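Local coordinates for hypothetical protein VC1899 (Vibrio cholerae, PDB 1XMX) that is of unknown function but belongs to the Card1-like endonuclease family, with a predicted PD-(D/E)XK nuclease domain, and may bind nucleic acid, at residues A[140-144]-A[270-276]; A[12-16]-A[333-337]; A[3-9]-A[86-92]; A[119-123]-A[300-304]; A[195-199]-A[246-250]. All blocks are in the same frame, centred on the assembly; numbering follows the deposited sequence.

Contact 1: A[140-144]-A[270-276]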
# COMPACT_ATOMS: atom_id res chain seq x y z
N ASP A 140 6.70 13.00 -0.47
CA ASP A 140 6.28 11.62 -0.53
C ASP A 140 7.49 10.74 -0.26
O ASP A 140 8.20 10.39 -1.18
CB ASP A 140 5.69 11.35 -1.91
CG ASP A 140 4.42 12.19 -2.16
OD1 ASP A 140 3.72 12.35 -1.17
OD2 ASP A 140 4.15 12.70 -3.30
N ARG A 141 7.69 10.36 0.99
CA ARG A 141 8.93 9.72 1.46
C ARG A 141 8.70 8.38 2.17
O ARG A 141 9.52 7.47 2.08
CB ARG A 141 9.64 10.63 2.46
CG ARG A 141 10.08 12.01 1.88
CD ARG A 141 11.02 11.85 0.77
NE ARG A 141 11.45 13.17 0.32
CZ ARG A 141 12.26 13.39 -0.71
NH1 ARG A 141 12.71 12.36 -1.42
NH2 ARG A 141 12.62 14.64 -1.02
N ILE A 142 7.64 8.29 2.94
CA ILE A 142 7.30 7.05 3.67
C ILE A 142 7.19 5.84 2.72
O ILE A 142 6.74 5.95 1.57
CB ILE A 142 6.03 7.26 4.55
CG1 ILE A 142 5.99 6.28 5.74
CG2 ILE A 142 4.72 7.24 3.73
CD1 ILE A 142 4.63 6.17 6.29
N THR A 143 7.68 4.68 3.19
CA THR A 143 7.64 3.47 2.39
C THR A 143 6.51 2.56 2.82
O THR A 143 5.90 2.77 3.85
CB THR A 143 8.92 2.68 2.59
OG1 THR A 143 9.00 2.33 3.98
CG2 THR A 143 10.10 3.51 2.16
N ILE A 144 6.23 1.54 2.01
CA ILE A 144 5.30 0.42 2.37
C ILE A 144 5.69 -0.23 3.70
O ILE A 144 4.84 -0.53 4.53
CB ILE A 144 5.29 -0.69 1.28
CG1 ILE A 144 4.81 -0.12 -0.05
CG2 ILE A 144 4.43 -1.94 1.74
CD1 ILE A 144 5.27 -0.84 -1.30
N PRO A 270 6.03 11.18 -9.96
CA PRO A 270 6.78 11.09 -8.67
C PRO A 270 5.93 10.89 -7.41
O PRO A 270 6.49 10.53 -6.39
CB PRO A 270 7.57 12.42 -8.57
CG PRO A 270 6.87 13.37 -9.52
CD PRO A 270 6.29 12.45 -10.66
N THR A 271 4.61 11.09 -7.45
CA THR A 271 3.77 10.79 -6.26
C THR A 271 3.77 9.29 -5.93
O THR A 271 3.39 8.92 -4.87
CB THR A 271 2.30 11.28 -6.42
OG1 THR A 271 1.74 10.77 -7.65
CG2 THR A 271 2.21 12.82 -6.45
N ILE A 272 4.19 8.42 -6.85
CA ILE A 272 4.25 6.99 -6.53
C ILE A 272 5.62 6.82 -5.93
O ILE A 272 6.62 6.82 -6.63
CB ILE A 272 4.11 6.11 -7.80
CG1 ILE A 272 2.80 6.45 -8.54
CG2 ILE A 272 4.17 4.62 -7.43
CD1 ILE A 272 2.66 5.80 -9.86
N GLN A 273 5.68 6.67 -4.63
CA GLN A 273 6.91 6.89 -3.94
C GLN A 273 7.52 5.53 -3.54
O GLN A 273 8.67 5.46 -3.16
CB GLN A 273 6.59 7.80 -2.75
CG GLN A 273 5.80 7.08 -1.64
CD GLN A 273 4.95 8.02 -0.87
OE1 GLN A 273 4.01 8.57 -1.41
NE2 GLN A 273 5.30 8.24 0.38
N ASP A 274 6.74 4.46 -3.66
CA ASP A 274 7.18 3.10 -3.33
C ASP A 274 6.32 2.02 -4.03
O ASP A 274 5.16 2.23 -4.27
CB ASP A 274 7.23 2.86 -1.81
CG ASP A 274 8.14 1.66 -1.45
OD1 ASP A 274 8.96 1.26 -2.30
OD2 ASP A 274 8.08 1.11 -0.35
N ARG A 275 6.88 0.85 -4.32
CA ARG A 275 6.11 -0.20 -4.98
C ARG A 275 6.76 -1.50 -4.70
O ARG A 275 7.99 -1.55 -4.58
CB ARG A 275 6.04 -0.04 -6.49
CG ARG A 275 7.39 0.13 -7.09
CD ARG A 275 7.41 0.16 -8.66
NE ARG A 275 8.76 0.58 -8.99
CZ ARG A 275 9.78 -0.26 -9.16
NH1 ARG A 275 9.56 -1.57 -9.15
NH2 ARG A 275 11.00 0.21 -9.39
N SER A 276 5.96 -2.57 -4.67
CA SER A 276 6.48 -3.89 -4.38
C SER A 276 5.61 -4.97 -4.97
O SER A 276 4.44 -4.74 -5.19
CB SER A 276 6.58 -4.07 -2.88
OG SER A 276 7.74 -4.83 -2.60
O HOH W 1 6.28 12.97 -4.81
O HOH W 2 9.68 5.66 -0.40
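A classic beta bulge at Gln273 and Asp274, both facing Val299 on strand 288-300, turns two polar side chains of strand 272-276 toward the loop that leads into helix 144-150. Ahead of the strand, a water joins Pro270 O to Asp140 OD2, the former bond being weak, and the same carboxylate lies over the backbone of Thr271, OD2 to CA 3.5 Å. Gln273 reaches across with its amide: NE2 donates to Ile142 O at 3.0 Å, while OE1 accepts from the backbone of Asn302. A second water links Gln273 O to Arg141 O. Asp274 comes next, and its OD2 accepts a hydrogen bond from Ile144 N at 3.0 Å. Ile144 is the first residue of helix 144-150, whose N-cap is Thr143, with its OG1 bonded to Asp146 N. Asp274 thus brings a second side-chain acceptor to the helix N terminus. Further along, van der Waals contact takes over: the side chain of Ile144 lies over Arg275, CD1 to C 3.8 Å, and ends against Ser276, CD1 to CB 3.8 Å.

Contact 2: A[12-16]-A[333-337]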
# COMPACT_ATOMS: atom_id res chain seq x y z
N GLN A 12 -5.46 6.20 16.12
CA GLN A 12 -5.36 4.92 15.46
C GLN A 12 -4.93 5.06 14.01
O GLN A 12 -4.50 4.12 13.40
CB GLN A 12 -6.68 4.15 15.55
CG GLN A 12 -7.26 4.12 16.97
CD GLN A 12 -6.39 3.40 18.05
OE1 GLN A 12 -6.21 2.17 17.97
NE2 GLN A 12 -5.90 4.16 19.08
N ASP A 13 -4.98 6.26 13.45
CA ASP A 13 -4.33 6.46 12.15
C ASP A 13 -3.35 7.64 12.15
O ASP A 13 -3.72 8.72 11.74
CB ASP A 13 -5.43 6.63 11.08
CG ASP A 13 -4.90 6.81 9.73
OD1 ASP A 13 -3.68 7.06 9.52
OD2 ASP A 13 -5.70 6.71 8.83
N PRO A 14 -2.12 7.45 12.68
CA PRO A 14 -1.21 8.56 12.92
C PRO A 14 -0.17 8.81 11.85
O PRO A 14 0.84 9.43 12.14
CB PRO A 14 -0.50 8.12 14.18
CG PRO A 14 -0.44 6.60 14.06
CD PRO A 14 -1.54 6.18 13.15
N VAL A 15 -0.41 8.39 10.63
CA VAL A 15 0.56 8.59 9.57
C VAL A 15 0.96 10.05 9.32
O VAL A 15 2.07 10.34 8.96
CB VAL A 15 0.01 8.04 8.25
CG1 VAL A 15 0.97 8.36 7.09
CG2 VAL A 15 -0.17 6.53 8.36
N ARG A 16 0.02 10.96 9.47
CA ARG A 16 0.26 12.36 9.18
C ARG A 16 1.08 13.04 10.30
O ARG A 16 1.44 14.19 10.16
CB ARG A 16 -1.08 13.09 8.92
CG ARG A 16 -1.67 12.79 7.54
CD ARG A 16 -3.06 13.37 7.50
NE ARG A 16 -3.93 12.70 8.48
CZ ARG A 16 -4.91 13.30 9.13
NH1 ARG A 16 -5.14 14.59 8.91
NH2 ARG A 16 -5.62 12.62 10.01
N GLY A 333 -3.53 0.33 6.18
CA GLY A 333 -3.16 1.68 5.83
C GLY A 333 -4.13 2.73 6.32
O GLY A 333 -4.01 3.90 5.93
N GLY A 334 -5.13 2.32 7.08
CA GLY A 334 -6.01 3.27 7.72
C GLY A 334 -6.90 3.97 6.77
O GLY A 334 -7.19 3.46 5.70
N LEU A 335 -7.34 5.16 7.16
CA LEU A 335 -8.48 5.79 6.51
C LEU A 335 -8.23 6.30 5.09
O LEU A 335 -9.16 6.44 4.30
CB LEU A 335 -9.00 6.96 7.34
CG LEU A 335 -9.56 6.76 8.74
CD1 LEU A 335 -10.18 8.08 9.27
CD2 LEU A 335 -10.61 5.69 8.65
N GLN A 336 -6.98 6.60 4.78
CA GLN A 336 -6.66 7.14 3.46
C GLN A 336 -6.25 6.01 2.50
O GLN A 336 -5.98 6.27 1.31
CB GLN A 336 -5.47 8.12 3.58
CG GLN A 336 -5.79 9.61 3.87
CD GLN A 336 -6.64 9.76 5.07
OE1 GLN A 336 -6.18 9.56 6.21
NE2 GLN A 336 -7.91 10.08 4.83
N ALA A 337 -6.13 4.77 3.01
CA ALA A 337 -5.67 3.70 2.10
C ALA A 337 -6.69 3.37 0.98
O ALA A 337 -7.92 3.56 1.11
CB ALA A 337 -5.21 2.46 2.84
O HOH W 3 -4.34 6.48 6.52
O HOH W 4 -2.94 8.94 6.75
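Asp13 dominates this small contact between the loop entering helix 15-22 and the turn that follows helix 321-333. Its side chain, pointing at the turn, places OD2 2.8 Å from Leu335 N, the one direct hydrogen bond between the segments. The donating NH belongs to a type I turn, closed by Ala337 N to Gly334 O (3.2 Å). Gly334 has positive phi as the chain leaves the helix, and a side chain here would run into the Asp13 carboxylate. Gln336, the second contributor, approaches more loosely: its OE1 lies 3.9 Å from Asp13 OD2, and water W4 connects OE1 to Asp13 OD1 through weak bonds. Water W3 bridges the segments, 2.7 Å from both Asp13 OD2 and Gly333 O, and accepts from Gln336 N. Arg16 stays at the margin, NE 4.5 Å from Gln336 OE1, and its NH1 bonds to Val118 O. Between these segments the aspartate's charge thus meets backbone NH and water, not a cation, so this part of the domain junction is polar and hydrated.

Contact 3: A[3-9]-A[86-92]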
# COMPACT_ATOMS: atom_id res chain seq x y z
N MET A 3 16.63 23.09 18.78
CA MET A 3 15.50 23.47 19.60
C MET A 3 14.17 23.26 18.86
O MET A 3 13.09 23.43 19.44
CB MET A 3 15.64 24.91 20.14
CG MET A 3 16.96 25.14 20.98
SD MET A 3 17.38 23.73 22.08
CE MET A 3 16.08 23.98 23.30
N ALA A 4 14.23 22.88 17.58
CA ALA A 4 12.97 22.77 16.85
C ALA A 4 12.33 21.41 17.11
O ALA A 4 12.91 20.35 16.78
CB ALA A 4 13.17 23.00 15.30
N ILE A 5 11.11 21.41 17.63
CA ILE A 5 10.43 20.12 17.80
C ILE A 5 8.98 20.14 17.39
O ILE A 5 8.35 21.20 17.38
CB ILE A 5 10.64 19.54 19.22
CG1 ILE A 5 9.62 20.01 20.20
CG2 ILE A 5 11.93 19.99 19.81
CD1 ILE A 5 9.79 19.20 21.54
N HIS A 6 8.43 18.97 17.03
CA HIS A 6 6.99 18.80 16.82
C HIS A 6 6.28 18.22 18.06
O HIS A 6 6.90 17.50 18.82
CB HIS A 6 6.75 17.85 15.62
CG HIS A 6 7.06 18.49 14.30
ND1 HIS A 6 6.68 17.95 13.09
CD2 HIS A 6 7.68 19.66 14.01
CE1 HIS A 6 7.08 18.73 12.11
NE2 HIS A 6 7.68 19.78 12.64
N VAL A 7 4.99 18.52 18.24
CA VAL A 7 4.18 17.78 19.18
C VAL A 7 2.98 17.25 18.40
O VAL A 7 2.44 17.96 17.57
CB VAL A 7 3.74 18.64 20.37
CG1 VAL A 7 2.80 17.81 21.30
CG2 VAL A 7 5.00 19.11 21.15
N GLY A 8 2.60 15.99 18.63
CA GLY A 8 1.47 15.40 17.90
C GLY A 8 0.65 14.56 18.83
O GLY A 8 1.14 14.18 19.88
N ILE A 9 -0.62 14.33 18.48
CA ILE A 9 -1.51 13.56 19.36
C ILE A 9 -1.73 12.21 18.68
O ILE A 9 -2.21 12.14 17.56
CB ILE A 9 -2.89 14.23 19.60
CG1 ILE A 9 -2.79 15.72 20.04
CG2 ILE A 9 -3.68 13.45 20.68
CD1 ILE A 9 -2.08 15.88 21.20
N GLY A 86 13.15 27.05 25.95
CA GLY A 86 13.30 27.74 24.68
C GLY A 86 13.02 26.79 23.52
O GLY A 86 13.50 27.00 22.41
N GLU A 87 12.27 25.72 23.77
CA GLU A 87 11.92 24.80 22.69
C GLU A 87 11.10 25.55 21.61
O GLU A 87 10.18 26.30 21.91
CB GLU A 87 11.08 23.62 23.21
CG GLU A 87 11.79 22.55 24.07
CD GLU A 87 13.05 22.03 23.41
OE1 GLU A 87 13.02 21.78 22.18
OE2 GLU A 87 14.09 21.91 24.11
N GLU A 88 11.43 25.34 20.36
CA GLU A 88 10.65 25.97 19.31
C GLU A 88 9.57 25.01 18.81
O GLU A 88 9.78 24.27 17.83
CB GLU A 88 11.59 26.53 18.24
CG GLU A 88 12.47 27.66 18.87
CD GLU A 88 13.75 27.89 18.12
OE1 GLU A 88 13.93 27.20 17.09
OE2 GLU A 88 14.59 28.74 18.54
N VAL A 89 8.44 25.01 19.53
CA VAL A 89 7.39 24.04 19.34
C VAL A 89 6.54 24.31 18.10
O VAL A 89 6.19 25.45 17.80
CB VAL A 89 6.48 23.90 20.59
CG1 VAL A 89 5.36 22.88 20.34
CG2 VAL A 89 7.33 23.45 21.75
N LYS A 90 6.22 23.24 17.39
CA LYS A 90 5.23 23.30 16.34
C LYS A 90 4.25 22.18 16.61
O LYS A 90 4.64 21.01 16.81
CB LYS A 90 5.85 23.15 14.94
CG LYS A 90 6.72 24.29 14.54
CD LYS A 90 6.78 24.36 13.00
CE LYS A 90 8.10 24.96 12.55
NZ LYS A 90 8.27 25.47 11.11
N PHE A 91 2.98 22.54 16.60
CA PHE A 91 1.95 21.62 16.97
C PHE A 91 1.34 21.08 15.65
O PHE A 91 0.79 21.84 14.82
CB PHE A 91 0.89 22.27 17.87
CG PHE A 91 -0.31 21.35 18.20
CD1 PHE A 91 -0.13 19.98 18.47
CD2 PHE A 91 -1.61 21.88 18.28
CE1 PHE A 91 -1.26 19.15 18.79
CE2 PHE A 91 -2.69 21.10 18.59
CZ PHE A 91 -2.53 19.72 18.86
N ASN A 92 1.51 19.79 15.46
CA ASN A 92 0.88 19.08 14.39
C ASN A 92 -0.50 18.59 14.88
O ASN A 92 -0.60 17.65 15.69
CB ASN A 92 1.73 17.88 13.99
CG ASN A 92 1.14 17.10 12.79
OD1 ASN A 92 -0.10 17.15 12.53
ND2 ASN A 92 2.00 16.33 12.08
O HOH W 5 4.64 15.72 12.45
O HOH W 6 -1.92 15.54 16.43
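Five backbone hydrogen bonds join strands 4-9 and 88-92 as parallel neighbours in the centre of a Rossmann-like sheet, where strand order 3-2-1-4-5 places the first and fourth strands side by side. The shortest runs from Glu88 N to Met3 O at 2.7 Å. Ile5 N then donates to Glu88 O (3.2 Å) and Lys90 N to Ile5 O (2.9 Å), followed by Val7 N to Lys90 O and Asn92 N to Val7 O, both 2.9 Å. These bonds use Met3, Ile5 and Val7; His6 turns its backbone bonds to strand 30-35 and meets strand 88-92 through a CA-H...O contact, CA to Lys90 O 3.2 Å. The two strand directions differ by 29°. On one face, His6 lies beside Lys90 and Asn92, under helix 15-22, and a water joins His6 ND1 to Asn92 ND2, which also bonds to Arg16 O, while Asn92 OD1 bonds to Ser94 OG. The other face is apolar: Ile5, Val7 and Val89 meet, with Val7 CG2 3.9 Å from Val89 CG1. Helix 98-110 covers this side, and Phe108 stacks edge-to-face on Phe91. At the far end, Ile9 CG1 touches the edge of the same ring, 4.0 Å from Phe91 CE1.

Contact 4: A[119-123]-A[300-304]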
# COMPACT_ATOMS: atom_id res chain seq x y z
N GLU A 119 -4.06 18.05 5.61
CA GLU A 119 -5.34 17.68 5.17
C GLU A 119 -5.18 16.28 4.50
O GLU A 119 -4.31 16.09 3.63
CB GLU A 119 -5.86 18.77 4.22
CG GLU A 119 -7.36 18.68 4.00
CD GLU A 119 -7.78 17.66 2.95
OE1 GLU A 119 -7.28 17.82 1.80
OE2 GLU A 119 -8.70 16.81 3.23
N PRO A 120 -5.94 15.29 4.96
CA PRO A 120 -5.57 13.94 4.56
C PRO A 120 -5.86 13.69 3.06
O PRO A 120 -5.18 12.88 2.43
CB PRO A 120 -6.47 13.04 5.47
CG PRO A 120 -7.73 13.93 5.77
CD PRO A 120 -7.12 15.33 5.86
N ASN A 121 -6.84 14.37 2.48
CA ASN A 121 -7.15 14.16 1.07
C ASN A 121 -6.13 14.80 0.11
O ASN A 121 -5.58 14.13 -0.80
CB ASN A 121 -8.64 14.52 0.82
CG ASN A 121 -9.58 13.72 1.78
OD1 ASN A 121 -9.86 12.53 1.58
ND2 ASN A 121 -9.99 14.36 2.86
N SER A 122 -5.78 16.06 0.37
CA SER A 122 -4.92 16.79 -0.57
C SER A 122 -3.48 16.45 -0.31
O SER A 122 -2.64 16.49 -1.25
CB SER A 122 -5.15 18.28 -0.45
OG SER A 122 -4.84 18.68 0.87
N ASP A 123 -3.23 16.07 0.94
CA ASP A 123 -1.89 15.96 1.57
C ASP A 123 -1.18 17.31 1.76
O ASP A 123 0.02 17.33 1.93
CB ASP A 123 -0.99 14.87 0.87
CG ASP A 123 0.02 14.23 1.81
OD1 ASP A 123 -0.26 13.90 3.04
OD2 ASP A 123 1.13 14.02 1.36
N VAL A 300 1.31 6.14 -2.61
CA VAL A 300 1.16 7.23 -3.54
C VAL A 300 0.59 8.40 -2.77
O VAL A 300 -0.43 8.25 -2.14
CB VAL A 300 0.12 6.88 -4.64
CG1 VAL A 300 0.07 7.98 -5.68
CG2 VAL A 300 0.44 5.44 -5.24
N ASN A 301 1.24 9.57 -2.87
CA ASN A 301 0.85 10.73 -2.12
C ASN A 301 0.65 10.38 -0.65
O ASN A 301 -0.35 10.80 -0.03
CB ASN A 301 -0.37 11.45 -2.71
CG ASN A 301 -0.51 12.88 -2.13
OD1 ASN A 301 0.46 13.50 -1.80
ND2 ASN A 301 -1.73 13.37 -2.02
N ASN A 302 1.61 9.60 -0.12
CA ASN A 302 1.60 9.19 1.27
C ASN A 302 0.38 8.34 1.69
O ASN A 302 0.16 8.19 2.89
CB ASN A 302 1.76 10.40 2.21
CG ASN A 302 3.13 11.04 2.11
OD1 ASN A 302 4.16 10.35 2.14
ND2 ASN A 302 3.14 12.37 1.96
N LYS A 303 -0.40 7.83 0.72
CA LYS A 303 -1.52 6.90 0.96
C LYS A 303 -1.20 5.46 0.44
O LYS A 303 -0.77 5.29 -0.73
CB LYS A 303 -2.75 7.39 0.25
CG LYS A 303 -3.08 8.80 0.51
CD LYS A 303 -4.24 9.29 -0.34
CE LYS A 303 -4.33 10.78 -0.16
NZ LYS A 303 -5.44 11.31 -0.90
N LEU A 304 -1.42 4.44 1.28
CA LEU A 304 -1.15 3.02 0.86
C LEU A 304 -2.16 2.62 -0.19
O LEU A 304 -3.36 2.81 0.01
CB LEU A 304 -1.27 2.07 2.05
CG LEU A 304 -0.91 0.60 1.77
CD1 LEU A 304 0.64 0.41 1.55
CD2 LEU A 304 -1.44 -0.30 2.86
O HOH W 7 -7.92 10.50 1.18
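This is a polar contact between two strand connections: the loop from strand 115-118 to strand 124-129, in the N-terminal sheet, and the hairpin turn from strand 288-300 to strand 303-310, in the C-terminal sheet. Side chains of the turn supply the donors. Lys303 reaches across to the loop with chi2 to chi4 all trans and gives NZ to Asn121 O at 2.8 Å, its CE lying 3.4 Å from Pro120 O; NZ also bonds to Ala382 O, and water W7 joins it weakly to Asn121 OD1. Asn301 ND2 makes a weak bond of 3.3 Å to Ser122 O and likewise reaches Ala382 O. The tightest link is Asn302 ND2 to Asp123 OD2, 2.7 Å, with Gln139 O as a second acceptor of the amide. Within the loop, the Glu119 carboxylate collects Asn121 N and ND2 through OE2 and Ser122 N and OG through OE1. In the turn, Val300 and Lys303 exchange two backbone bonds of 2.9 Å, N to O in each direction, while Asn301 and Asn302 both adopt left-handed helical angles. Such a two-residue connection is the type I' beta hairpin, here with asparagine at both central positions.

Contact 5: A[195-199]-A[246-250]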
# COMPACT_ATOMS: atom_id res chain seq x y z
N ALA A 195 0.70 -25.84 -15.49
CA ALA A 195 1.68 -25.29 -14.53
C ALA A 195 1.50 -25.86 -13.12
O ALA A 195 2.45 -26.17 -12.44
CB ALA A 195 1.63 -23.75 -14.51
N THR A 196 0.25 -26.02 -12.69
CA THR A 196 -0.06 -26.57 -11.38
C THR A 196 0.37 -28.04 -11.22
O THR A 196 0.86 -28.43 -10.16
CB THR A 196 -1.54 -26.42 -11.09
OG1 THR A 196 -1.84 -25.01 -11.03
CG2 THR A 196 -1.91 -27.09 -9.77
N THR A 197 0.19 -28.83 -12.28
CA THR A 197 0.70 -30.21 -12.32
C THR A 197 2.23 -30.28 -12.11
O THR A 197 2.72 -31.13 -11.33
CB THR A 197 0.30 -30.89 -13.63
OG1 THR A 197 -1.12 -31.06 -13.64
CG2 THR A 197 0.90 -32.30 -13.75
N CYS A 198 2.96 -29.38 -12.78
CA CYS A 198 4.40 -29.26 -12.62
C CYS A 198 4.72 -28.89 -11.18
O CYS A 198 5.58 -29.51 -10.58
CB CYS A 198 5.01 -28.17 -13.53
SG CYS A 198 4.82 -28.46 -15.27
N ARG A 199 4.06 -27.85 -10.64
CA ARG A 199 4.25 -27.48 -9.24
C ARG A 199 4.06 -28.65 -8.27
O ARG A 199 4.92 -28.89 -7.43
CB ARG A 199 3.33 -26.33 -8.82
CG ARG A 199 3.82 -25.73 -7.50
CD ARG A 199 2.92 -24.66 -6.90
NE ARG A 199 1.56 -25.14 -6.68
CZ ARG A 199 0.51 -24.83 -7.43
NH1 ARG A 199 0.65 -24.03 -8.50
NH2 ARG A 199 -0.68 -25.33 -7.13
N ARG A 246 7.53 -21.22 -14.75
CA ARG A 246 6.37 -22.00 -14.35
C ARG A 246 5.34 -21.17 -13.54
O ARG A 246 4.16 -21.24 -13.81
CB ARG A 246 6.77 -23.24 -13.56
CG ARG A 246 5.53 -24.06 -13.10
CD ARG A 246 5.61 -24.78 -11.76
NE ARG A 246 5.99 -24.05 -10.52
CZ ARG A 246 5.24 -23.25 -9.72
NH1 ARG A 246 3.95 -22.88 -9.97
NH2 ARG A 246 5.84 -22.80 -8.61
N ARG A 247 5.79 -20.38 -12.56
CA ARG A 247 4.88 -19.53 -11.77
C ARG A 247 4.15 -18.51 -12.63
O ARG A 247 3.00 -18.15 -12.37
CB ARG A 247 5.65 -18.73 -10.70
CG ARG A 247 5.81 -19.46 -9.38
CD ARG A 247 6.62 -18.61 -8.36
NE ARG A 247 7.97 -19.17 -8.21
CZ ARG A 247 9.10 -18.47 -8.35
NH1 ARG A 247 9.03 -17.17 -8.62
NH2 ARG A 247 10.29 -19.06 -8.20
N PHE A 248 4.86 -18.04 -13.65
CA PHE A 248 4.38 -17.00 -14.53
C PHE A 248 3.20 -17.55 -15.26
O PHE A 248 2.16 -16.88 -15.32
CB PHE A 248 5.48 -16.62 -15.52
CG PHE A 248 5.07 -15.56 -16.52
CD1 PHE A 248 5.14 -14.21 -16.21
CD2 PHE A 248 4.69 -15.92 -17.82
CE1 PHE A 248 4.78 -13.22 -17.15
CE2 PHE A 248 4.33 -14.95 -18.75
CZ PHE A 248 4.38 -13.60 -18.42
N ALA A 249 3.36 -18.77 -15.82
CA ALA A 249 2.27 -19.46 -16.58
C ALA A 249 1.20 -19.96 -15.65
O ALA A 249 0.06 -20.21 -16.05
CB ALA A 249 2.85 -20.68 -17.35
N ASN A 250 1.56 -20.13 -14.38
CA ASN A 250 0.56 -20.49 -13.43
C ASN A 250 -0.47 -19.37 -13.13
O ASN A 250 -1.61 -19.64 -12.69
CB ASN A 250 1.20 -21.05 -12.17
CG ASN A 250 0.38 -22.16 -11.57
OD1 ASN A 250 -0.70 -22.46 -12.07
ND2 ASN A 250 0.90 -22.79 -10.50
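Helices 181-201 and 243-266 cross here obliquely, their local directions at 137° and their axes 9.2 Å apart. The backbones come nearest at Ala195 and Asn250, CA to CA 5.1 Å, where the second helix has a wider pi-type turn over 248-250. Ala195 is small enough to allow this: its CB lies 3.6 Å from Asn250 CG and 4.4 Å from Ala249 CB. Next along the interface, Arg246 sets its aliphatic part against the first helix, with CD 3.5 Å from Ala195 O and 3.9 Å from Cys198 CB. Arg199 then lays its own aliphatic chain over one face of the Arg246 guanidinium, CG to CZ 3.6 Å, so two like charges end up close, NH1 of Arg199 to NH1 of Arg246 being 3.8 Å. Phe240 of strand 237-240 touches Cys198, Arg246 and Ala249. Helix 181-201, the helices after it and the three-strand antiparallel sheet in order 1-3-2 are consistent with a winged-helix domain, on which helix 243-266 packs.

Overall arrangement
Three contacts cluster near the middle of the elongated chain: the centres of contacts 2 and 4 are 9 Å apart and those of contacts 1 and 4 are 11 Å apart. All three pair a segment from the first 144 residues with one from the Card1-like endonuclease range, so they join the N-terminal Rossmann-like domain to the nuclease part. Contacts 1 and 4 touch and share the C-terminal sheet. Along the chain, contact 2 encloses contact 4, which encloses contact 1, which encloses contact 5, whereas contacts 2 and 3 cross. Contact 3 is internal to the N-terminal sheet, about 55 Å from contact 5, centre to centre. Helix 243-266 leads from contact 5 into strand 272-276.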